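Local coordinates for ethanolamine kinase Pv091845 (Plasmodium vivax, PDB 2QG7), which probably phosphorylates ethanolamine to phosphoethanolamine, the first step in making phosphatidylethanolamine from ethanolamine, at residues 65-68 / 69-72; 88-91 / 92-96; 246-249 / 250-253. All coordinates share one frame; numbering follows the deposited sequence.

In the fold
All three interactions are local contacts, each within one helix, between residues three or four apart; interaction 3 runs past its helix into a loop. Interactions 1 and 2 lie on consecutive helices, 65-75 and 84-98, with centres about 10 Å apart, and they touch where Ala69 and Leu72 meet Tyr93. Interaction 1 is the surface contact, dominated by lysine and glutamate, whereas interaction 2 is buried and apolar between helix 65-75 and the five-stranded antiparallel sheet. Interaction 3 stands apart, its centre about 39 Å from that of interaction 2, toward the end of helix 236-251 in the helical part of the fold. It is partly buried, and its Arg251 reaches the second subunit.

Interaction 1: 65-68 / 69-72; sequences RSEK and AKEL
The first two turns of helix 65-75, a surface helix packed against helix 84-98, bring Lys68 and Glu71 together through a shared water. Backbone i to i+4 bonds run from Ala69 N to Arg65 O (2.9 Å), from Lys70 N to Ser66 O and from Leu72 N to Lys68 O (3.0 Å); the one from Glu71 N to Glu67 O is weak. Glu71 holds its CG between its own backbone N and carbonyl carbon (chi1 51°), which lays CG against Glu67 O at 3.3 Å and turns the carboxylate back along the helix toward the Lys68 chain. Water 1 donates to Glu71 OE1 (2.6 Å) and weakly accepts from Lys68 NZ, while NZ stays 4.3 Å from Glu71 OE2, beyond a salt bridge. Glu67 bends at chi2, which brings OE1 within 4.0 Å of Lys70 CD. The two carboxylates, of Glu67 and Glu71, stand almost perpendicular, their planes 86° apart. Ala69, the buried member, faces helix 84-98, and Leu72 lies against Ile59. With Glu67 OE1 also 4.4 Å from both Lys70 NZ and Glu71 OE1, the exposed face is a loose mesh of charges: attraction to the lysines probably offsets the mutual repulsion of the two glutamates, and for Lys68 and Glu71 a water, weakly bound to NZ, makes the link that no direct ion pair makes.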
ATOM      1  N   ARG D  65      -1.658 -43.465  26.746  1.00 73.16           N
ATOM      2  CA  ARG D  65      -2.116 -42.250  26.084  1.00 72.85           C
ATOM      3  C   ARG D  65      -1.500 -40.968  26.673  1.00 73.18           C
ATOM      4  O   ARG D  65      -1.145 -40.055  25.919  1.00 73.12           O
ATOM      5  CB  ARG D  65      -3.638 -42.174  26.060  1.00 72.63           C
ATOM      6  CG  ARG D  65      -4.148 -41.034  25.179  1.00 73.40           C
ATOM      7  CD  ARG D  65      -5.664 -40.867  25.208  1.00 75.62           C
ATOM      8  NE  ARG D  65      -6.190 -40.619  26.574  1.00 76.91           N
ATOM      9  CZ  ARG D  65      -7.341 -39.948  26.792  1.00 77.94           C
ATOM     10  NH1 ARG D  65      -8.096 -39.427  25.723  1.00 77.26           N
ATOM     11  NH2 ARG D  65      -7.737 -39.782  28.080  1.00 77.42           N
ATOM     12  N   SER D  66      -1.361 -40.920  28.004  1.00 73.43           N
ATOM     13  CA  SER D  66      -0.810 -39.758  28.721  1.00 73.77           C
ATOM     14  C   SER D  66       0.695 -39.643  28.581  1.00 73.44           C
ATOM     15  O   SER D  66       1.214 -38.547  28.444  1.00 74.02           O
ATOM     16  CB  SER D  66      -1.169 -39.809  30.213  1.00 74.21           C
ATOM     17  OG  SER D  66      -2.575 -39.830  30.395  1.00 76.70           O
ATOM     18  N   GLU D  67       1.389 -40.776  28.648  1.00 73.34           N
ATOM     19  CA  GLU D  67       2.821 -40.827  28.401  1.00 73.17           C
ATOM     20  C   GLU D  67       3.159 -40.474  26.952  1.00 72.47           C
ATOM     21  O   GLU D  67       4.171 -39.805  26.692  1.00 72.56           O
ATOM     22  CB  GLU D  67       3.339 -42.220  28.735  1.00 73.80           C
ATOM     23  CG  GLU D  67       4.788 -42.473  28.361  1.00 76.90           C
ATOM     24  CD  GLU D  67       5.745 -41.924  29.392  1.00 80.59           C
ATOM     25  OE1 GLU D  67       5.874 -40.674  29.513  1.00 82.68           O
ATOM     26  OE2 GLU D  67       6.369 -42.760  30.087  1.00 82.65           O
ATOM     27  N   LYS D  68       2.307 -40.918  26.017  1.00 71.71           N
ATOM     28  CA  LYS D  68       2.490 -40.642  24.578  1.00 70.70           C
ATOM     29  C   LYS D  68       2.122 -39.229  24.160  1.00 69.92           C
ATOM     30  O   LYS D  68       2.761 -38.673  23.259  1.00 69.59           O
ATOM     31  CB  LYS D  68       1.737 -41.652  23.700  1.00 70.88           C
ATOM     32  CG  LYS D  68       2.392 -43.021  23.596  1.00 70.34           C
ATOM     33  CD  LYS D  68       3.708 -42.963  22.856  1.00 70.20           C
ATOM     34  CE  LYS D  68       4.503 -44.246  23.067  1.00 70.06           C
ATOM     35  NZ  LYS D  68       5.553 -44.346  21.943  1.00 71.26           N
ATOM     36  N   ALA D  69       1.082 -38.665  24.789  1.00 69.58           N
ATOM     37  CA  ALA D  69       0.668 -37.287  24.524  1.00 69.25           C
ATOM     38  C   ALA D  69       1.732 -36.335  25.043  1.00 69.44           C
ATOM     39  O   ALA D  69       2.016 -35.303  24.421  1.00 69.27           O
ATOM     40  CB  ALA D  69      -0.645 -37.000  25.170  1.00 69.38           C
ATOM     41  N   LYS D  70       2.331 -36.716  26.175  1.00 69.47           N
ATOM     42  CA  LYS D  70       3.445 -36.001  26.770  1.00 69.52           C
ATOM     43  C   LYS D  70       4.618 -35.859  25.799  1.00 69.75           C
ATOM     44  O   LYS D  70       5.013 -34.731  25.502  1.00 70.49           O
ATOM     45  CB  LYS D  70       3.882 -36.666  28.075  1.00 69.65           C
ATOM     46  CG  LYS D  70       4.949 -35.898  28.866  1.00 70.24           C
ATOM     47  CD  LYS D  70       5.459 -36.721  30.037  1.00 73.67           C
ATOM     48  CE  LYS D  70       4.488 -36.661  31.254  1.00 77.85           C
ATOM     49  NZ  LYS D  70       4.926 -37.493  32.442  1.00 79.28           N
ATOM     50  N   GLU D  71       5.158 -36.978  25.297  1.00 69.68           N
ATOM     51  CA  GLU D  71       6.302 -36.935  24.353  1.00 69.78           C
ATOM     52  C   GLU D  71       5.995 -36.423  22.929  1.00 68.84           C
ATOM     53  O   GLU D  71       6.903 -35.953  22.222  1.00 68.74           O
ATOM     54  CB  GLU D  71       7.098 -38.259  24.325  1.00 70.25           C
ATOM     55  CG  GLU D  71       6.256 -39.516  24.113  1.00 74.01           C
ATOM     56  CD  GLU D  71       7.034 -40.812  24.318  1.00 77.66           C
ATOM     57  OE1 GLU D  71       6.689 -41.551  25.290  1.00 79.92           O
ATOM     58  OE2 GLU D  71       7.974 -41.105  23.513  1.00 77.42           O
ATOM     59  N   LEU D  72       4.731 -36.497  22.518  1.00 68.26           N
ATOM     60  CA  LEU D  72       4.304 -35.919  21.224  1.00 67.77           C
ATOM     61  C   LEU D  72       4.207 -34.398  21.277  1.00 67.58           C
ATOM     62  O   LEU D  72       4.459 -33.732  20.279  1.00 67.76           O
ATOM     63  CB  LEU D  72       2.972 -36.524  20.715  1.00 67.53           C
ATOM     64  CG  LEU D  72       2.926 -38.020  20.320  1.00 65.64           C
ATOM     65  CD1 LEU D  72       1.484 -38.502  20.048  1.00 61.13           C
ATOM     66  CD2 LEU D  72       3.887 -38.335  19.160  1.00 62.65           C
TER
HETATM   67  O   HOH W   1       7.479 -43.857  24.327  1.00 77.61           O

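Interaction 2: 88-91 / 92-96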
ATOM      1  N   TYR D  88      -6.602 -29.635  16.428  1.00 60.76           N
ATOM      2  CA  TYR D  88      -7.498 -30.068  17.487  1.00 60.59           C
ATOM      3  C   TYR D  88      -7.009 -31.297  18.229  1.00 60.53           C
ATOM      4  O   TYR D  88      -7.266 -31.430  19.427  1.00 60.52           O
ATOM      5  CB  TYR D  88      -8.917 -30.308  16.946  1.00 60.74           C
ATOM      6  CG  TYR D  88      -9.592 -29.103  16.333  1.00 62.75           C
ATOM      7  CD1 TYR D  88     -10.618 -29.253  15.410  1.00 66.38           C
ATOM      8  CD2 TYR D  88      -9.219 -27.802  16.681  1.00 66.35           C
ATOM      9  CE1 TYR D  88     -11.261 -28.125  14.841  1.00 66.85           C
ATOM     10  CE2 TYR D  88      -9.848 -26.671  16.114  1.00 66.06           C
ATOM     11  CZ  TYR D  88     -10.861 -26.848  15.201  1.00 66.24           C
ATOM     12  OH  TYR D  88     -11.460 -25.741  14.649  1.00 66.14           O
ATOM     13  N   ILE D  89      -6.342 -32.212  17.524  1.00 60.86           N
ATOM     14  CA  ILE D  89      -5.726 -33.381  18.177  1.00 60.88           C
ATOM     15  C   ILE D  89      -4.559 -32.917  19.071  1.00 61.07           C
ATOM     16  O   ILE D  89      -4.407 -33.386  20.212  1.00 60.82           O
ATOM     17  CB  ILE D  89      -5.218 -34.420  17.140  1.00 61.12           C
ATOM     18  CG1 ILE D  89      -6.381 -35.016  16.340  1.00 62.09           C
ATOM     19  CG2 ILE D  89      -4.394 -35.524  17.805  1.00 60.35           C
ATOM     20  CD1 ILE D  89      -5.970 -35.632  14.999  1.00 60.07           C
ATOM     21  N   TYR D  90      -3.745 -31.989  18.546  1.00 61.23           N
ATOM     22  CA  TYR D  90      -2.659 -31.380  19.318  1.00 61.53           C
ATOM     23  C   TYR D  90      -3.221 -30.700  20.565  1.00 61.26           C
ATOM     24  O   TYR D  90      -2.654 -30.796  21.657  1.00 60.62           O
ATOM     25  CB  TYR D  90      -1.826 -30.390  18.466  1.00 61.50           C
ATOM     26  CG  TYR D  90      -0.477 -30.037  19.119  1.00 61.65           C
ATOM     27  CD1 TYR D  90       0.609 -30.925  19.058  1.00 60.52           C
ATOM     28  CD2 TYR D  90      -0.306 -28.836  19.832  1.00 60.28           C
ATOM     29  CE1 TYR D  90       1.828 -30.633  19.669  1.00 59.31           C
ATOM     30  CE2 TYR D  90       0.912 -28.529  20.435  1.00 60.00           C
ATOM     31  CZ  TYR D  90       1.975 -29.428  20.351  1.00 60.47           C
ATOM     32  OH  TYR D  90       3.182 -29.122  20.953  1.00 58.88           O
ATOM     33  N   CYS D  91      -4.363 -30.046  20.375  1.00 61.79           N
ATOM     34  CA  CYS D  91      -5.111 -29.393  21.447  1.00 62.37           C
ATOM     35  C   CYS D  91      -5.669 -30.329  22.499  1.00 63.01           C
ATOM     36  O   CYS D  91      -5.724 -29.963  23.674  1.00 64.02           O
ATOM     37  CB  CYS D  91      -6.219 -28.526  20.866  1.00 61.48           C
ATOM     38  SG  CYS D  91      -5.536 -27.041  20.138  1.00 62.33           S
ATOM     39  N   LYS D  92      -6.097 -31.519  22.086  1.00 63.71           N
ATOM     40  CA  LYS D  92      -6.541 -32.552  23.022  1.00 64.54           C
ATOM     41  C   LYS D  92      -5.420 -32.976  23.948  1.00 64.37           C
ATOM     42  O   LYS D  92      -5.674 -33.310  25.098  1.00 64.59           O
ATOM     43  CB  LYS D  92      -7.012 -33.804  22.277  1.00 65.23           C
ATOM     44  CG  LYS D  92      -8.441 -33.774  21.790  1.00 67.99           C
ATOM     45  CD  LYS D  92      -8.713 -34.969  20.879  1.00 71.81           C
ATOM     46  CE  LYS D  92      -8.984 -36.227  21.688  1.00 73.15           C
ATOM     47  NZ  LYS D  92      -9.414 -37.350  20.791  1.00 75.30           N
ATOM     48  N   TYR D  93      -4.195 -33.022  23.421  1.00 64.76           N
ATOM     49  CA  TYR D  93      -3.012 -33.418  24.192  1.00 65.00           C
ATOM     50  C   TYR D  93      -2.531 -32.303  25.120  1.00 64.94           C
ATOM     51  O   TYR D  93      -1.989 -32.580  26.201  1.00 64.67           O
ATOM     52  CB  TYR D  93      -1.857 -33.836  23.276  1.00 65.28           C
ATOM     53  CG  TYR D  93      -2.153 -34.963  22.321  1.00 67.12           C
ATOM     54  CD1 TYR D  93      -3.121 -35.934  22.619  1.00 69.48           C
ATOM     55  CD2 TYR D  93      -1.437 -35.082  21.129  1.00 69.58           C
ATOM     56  CE1 TYR D  93      -3.397 -36.977  21.736  1.00 71.65           C
ATOM     57  CE2 TYR D  93      -1.704 -36.123  20.227  1.00 71.70           C
ATOM     58  CZ  TYR D  93      -2.686 -37.065  20.540  1.00 72.59           C
ATOM     59  OH  TYR D  93      -2.938 -38.101  19.669  1.00 73.79           O
ATOM     60  N   VAL D  94      -2.703 -31.052  24.676  1.00 64.83           N
ATOM     61  CA  VAL D  94      -2.443 -29.884  25.515  1.00 64.63           C
ATOM     62  C   VAL D  94      -3.311 -29.989  26.752  1.00 64.46           C
ATOM     63  O   VAL D  94      -2.806 -29.883  27.876  1.00 65.21           O
ATOM     64  CB  VAL D  94      -2.649 -28.526  24.754  1.00 65.08           C
ATOM     65  CG1 VAL D  94      -2.619 -27.344  25.709  1.00 63.85           C
ATOM     66  CG2 VAL D  94      -1.560 -28.332  23.664  1.00 64.51           C
ATOM     67  N   MET D  95      -4.593 -30.259  26.546  1.00 64.02           N
ATOM     68  CA  MET D  95      -5.544 -30.409  27.646  1.00 64.57           C
ATOM     69  C   MET D  95      -5.317 -31.661  28.507  1.00 65.02           C
ATOM     70  O   MET D  95      -5.670 -31.701  29.692  1.00 65.34           O
ATOM     71  CB  MET D  95      -6.997 -30.387  27.114  1.00 64.02           C
ATOM     72  CG  MET D  95      -7.461 -29.014  26.530  1.00 63.74           C
ATOM     73  SD  MET D  95      -7.068 -27.518  27.505  1.00 62.63           S
ATOM     74  CE  MET D  95      -7.928 -27.792  29.115  1.00 58.49           C
ATOM     75  N   LEU D  96      -4.759 -32.697  27.902  1.00 65.56           N
ATOM     76  CA  LEU D  96      -4.560 -33.949  28.607  1.00 66.31           C
ATOM     77  C   LEU D  96      -3.338 -33.897  29.533  1.00 66.70           C
ATOM     78  O   LEU D  96      -3.385 -34.421  30.651  1.00 67.42           O
ATOM     79  CB  LEU D  96      -4.460 -35.120  27.608  1.00 66.34           C
ATOM     80  CG  LEU D  96      -4.208 -36.566  28.084  1.00 66.24           C
ATOM     81  CD1 LEU D  96      -5.369 -37.151  28.922  1.00 64.53           C
ATOM     82  CD2 LEU D  96      -3.919 -37.434  26.881  1.00 66.23           C
TER
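Ile89 and Tyr93 run alongside each other from successive turns of helix 84-98, which is wedged between helix 65-75 and the five-stranded antiparallel sheet of the kinase fold. The branch that touches is Ile89 CG2, set anti to the backbone N while CG1 takes the place beside it (chi1 -64°); CG2 meets the outer end of the ring, 3.6 Å from Tyr93 CZ. Nearer the backbone, the same ring lays one face over a carbonyl, with Ile89 O 3.4 Å above the ring plane and over its centre. That oxygen also accepts the backbone N-H of Tyr93 (3.2 Å), so the carbonyl is covered by the ring of the residue it binds. The phenol end of Tyr93 is held by a hydrogen bond to Leu57 O, and its ring packs on Ala69 of helix 65-75.

Tyr90 takes another rotamer, with CG anti to the backbone N (chi1 -164°), and Val94 CG2 meets its ring obliquely. Tyr90 OH is hydrogen-bonded to Leu73 O and Asn176 OD1, which ties this helix to its predecessor and to the turn between strands 170-174 and 177-181. Cys91, Val94 and Met95 pack on Ile138 of strand 136-141, while Tyr88 reaches strand 112-116. The backbone ladder continues with Val94 N to Tyr90 O at 3.0 Å and Met95 N to Cys91 O at 3.1 Å, and it widens into a pi-type turn at 94-96. Val94 CG2 touches both parts of Tyr90, 3.4 Å from its carbonyl O and 4.1 Å from its ring CD2.

Interaction 3: 246-249 / 250-253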
ATOM      1  N   LEU D 246      19.153  -5.903  13.988  1.00 58.53           N
ATOM      2  CA  LEU D 246      18.861  -7.189  13.388  1.00 58.94           C
ATOM      3  C   LEU D 246      18.639  -7.084  11.867  1.00 59.49           C
ATOM      4  O   LEU D 246      18.988  -8.007  11.100  1.00 60.30           O
ATOM      5  CB  LEU D 246      17.654  -7.815  14.064  1.00 59.17           C
ATOM      6  CG  LEU D 246      17.814  -8.406  15.480  1.00 60.32           C
ATOM      7  CD1 LEU D 246      16.449  -8.626  16.149  1.00 60.30           C
ATOM      8  CD2 LEU D 246      18.588  -9.739  15.438  1.00 61.39           C
ATOM      9  N   LEU D 247      18.094  -5.958  11.427  1.00 59.27           N
ATOM     10  CA  LEU D 247      17.866  -5.726  10.020  1.00 58.76           C
ATOM     11  C   LEU D 247      19.116  -5.272   9.319  1.00 59.85           C
ATOM     12  O   LEU D 247      19.341  -5.644   8.174  1.00 59.89           O
ATOM     13  CB  LEU D 247      16.742  -4.724   9.796  1.00 57.73           C
ATOM     14  CG  LEU D 247      15.312  -5.240   9.954  1.00 55.69           C
ATOM     15  CD1 LEU D 247      14.326  -4.101   9.810  1.00 53.22           C
ATOM     16  CD2 LEU D 247      15.006  -6.340   8.953  1.00 53.76           C
ATOM     17  N   ASN D 248      19.931  -4.470   9.995  1.00 61.17           N
ATOM     18  CA  ASN D 248      21.179  -3.969   9.391  1.00 62.65           C
ATOM     19  C   ASN D 248      22.231  -5.074   9.209  1.00 63.59           C
ATOM     20  O   ASN D 248      22.966  -5.078   8.235  1.00 63.88           O
ATOM     21  CB  ASN D 248      21.762  -2.834  10.223  1.00 62.78           C
ATOM     22  CG  ASN D 248      22.844  -2.055   9.496  1.00 63.03           C
ATOM     23  OD1 ASN D 248      23.907  -1.779  10.056  1.00 62.21           O
ATOM     24  ND2 ASN D 248      22.563  -1.658   8.271  1.00 62.52           N
ATOM     25  N   GLU D 249      22.286  -6.012  10.142  1.00 64.40           N
ATOM     26  CA  GLU D 249      23.190  -7.143  10.035  1.00 65.74           C
ATOM     27  C   GLU D 249      22.671  -8.138   8.994  1.00 65.57           C
ATOM     28  O   GLU D 249      23.434  -8.929   8.449  1.00 65.85           O
ATOM     29  CB  GLU D 249      23.427  -7.807  11.413  1.00 65.94           C
ATOM     30  CG  GLU D 249      24.320  -6.988  12.359  1.00 69.44           C
ATOM     31  CD  GLU D 249      24.086  -7.316  13.869  1.00 76.54           C
ATOM     32  OE1 GLU D 249      24.202  -8.521  14.237  1.00 78.58           O
ATOM     33  OE2 GLU D 249      23.797  -6.369  14.691  1.00 77.83           O
ATOM     34  N   GLU D 250      21.374  -8.092   8.720  1.00 65.45           N
ATOM     35  CA  GLU D 250      20.811  -8.887   7.629  1.00 65.86           C
ATOM     36  C   GLU D 250      21.046  -8.200   6.250  1.00 65.60           C
ATOM     37  O   GLU D 250      21.325  -8.872   5.244  1.00 65.60           O
ATOM     38  CB  GLU D 250      19.318  -9.165   7.885  1.00 65.50           C
ATOM     39  CG  GLU D 250      18.661 -10.064   6.870  1.00 66.87           C
ATOM     40  CD  GLU D 250      19.027 -11.540   7.037  1.00 69.46           C
ATOM     41  OE1 GLU D 250      19.561 -11.899   8.108  1.00 72.45           O
ATOM     42  OE2 GLU D 250      18.758 -12.353   6.118  1.00 67.06           O
ATOM     43  N   ARG D 251      20.936  -6.868   6.227  1.00 65.48           N
ATOM     44  CA  ARG D 251      21.164  -6.057   5.035  1.00 65.70           C
ATOM     45  C   ARG D 251      22.601  -6.222   4.535  1.00 65.98           C
ATOM     46  O   ARG D 251      22.881  -6.046   3.358  1.00 66.03           O
ATOM     47  CB  ARG D 251      20.933  -4.588   5.380  1.00 65.31           C
ATOM     48  CG  ARG D 251      20.703  -3.693   4.205  1.00 66.86           C
ATOM     49  CD  ARG D 251      21.126  -2.251   4.441  1.00 68.26           C
ATOM     50  NE  ARG D 251      21.040  -1.556   3.147  1.00 72.24           N
ATOM     51  CZ  ARG D 251      21.600  -0.384   2.815  1.00 71.65           C
ATOM     52  NH1 ARG D 251      22.322   0.324   3.690  1.00 73.39           N
ATOM     53  NH2 ARG D 251      21.425   0.087   1.581  1.00 71.11           N
ATOM     54  N   LYS D 252      23.505  -6.539   5.457  1.00 66.24           N
ATOM     55  CA  LYS D 252      24.930  -6.655   5.169  1.00 66.59           C
ATOM     56  C   LYS D 252      25.286  -7.885   4.332  1.00 66.39           C
ATOM     57  O   LYS D 252      26.225  -7.836   3.542  1.00 67.19           O
ATOM     58  CB  LYS D 252      25.735  -6.658   6.476  1.00 66.62           C
ATOM     59  CG  LYS D 252      25.979  -5.272   7.060  1.00 68.60           C
ATOM     60  CD  LYS D 252      26.999  -5.365   8.208  1.00 72.13           C
ATOM     61  CE  LYS D 252      27.404  -4.000   8.753  1.00 73.67           C
ATOM     62  NZ  LYS D 252      26.312  -3.362   9.555  1.00 74.47           N
ATOM     63  N   LYS D 253      24.550  -8.979   4.519  1.00 66.11           N
ATOM     64  CA  LYS D 253      24.753 -10.208   3.754  1.00 65.98           C
ATOM     65  C   LYS D 253      24.504  -9.979   2.269  1.00 65.84           C
ATOM     66  O   LYS D 253      23.539  -9.292   1.872  1.00 66.27           O
ATOM     67  CB  LYS D 253      23.820 -11.302   4.249  1.00 65.50           C
ATOM     68  CG  LYS D 253      24.110 -11.694   5.685  1.00 67.36           C
ATOM     69  CD  LYS D 253      23.090 -12.657   6.228  1.00 67.78           C
ATOM     70  CE  LYS D 253      23.344 -12.870   7.714  1.00 70.31           C
ATOM     71  NZ  LYS D 253      22.224 -13.662   8.341  1.00 72.27           N
TER
HETATM   72  O   HOH W   2      23.939  -1.479   5.631  1.00 52.87           O
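Leu247 O receives the backbone N-H of Arg251 at 2.8 Å, a sound i to i+4 bond, but the neighbouring bonds of helix 236-251, from Glu250 N to Leu246 O and from Lys252 N to Asn248 O, are weak. This turn belongs to the helical part of the choline/ethanolamine kinase fold, where Leu247 is buried against Leu423, Leu426 and Leu427 of helix 413-430. On another side of the turn Asn248 meets both Arg251 and Lys252. Its CG is anti to the backbone N (chi1 -166°), which swings the amide toward the following turn. Asn248 ND2 then lies 4.1 Å from Arg251 CD, and the amide and guanidinium planes are inclined by 34°. Water 2 spans the two groups, accepting weakly from Asn248 ND2 and from Arg251 NH1. The extended Arg251 chain carries its guanidinium beyond the helix, where NH2 forms a salt bridge with Asp268 of the second subunit and a hydrogen bond with Lys265 O of its own chain; through Arg251 alone this contact reaches the second subunit. Lys252 runs alongside the Asn248 carbonyl, with CG 3.2 Å from Asn248 O, and its bend at the last torsion brings NZ back to 2.9 Å from Asn248 OD1. Glu250 and Lys253 pair with each other: Lys253 NZ donates to Glu250 OE1 at 3.2 Å in a salt bridge, arriving from above the carboxylate plane, 40° out of it.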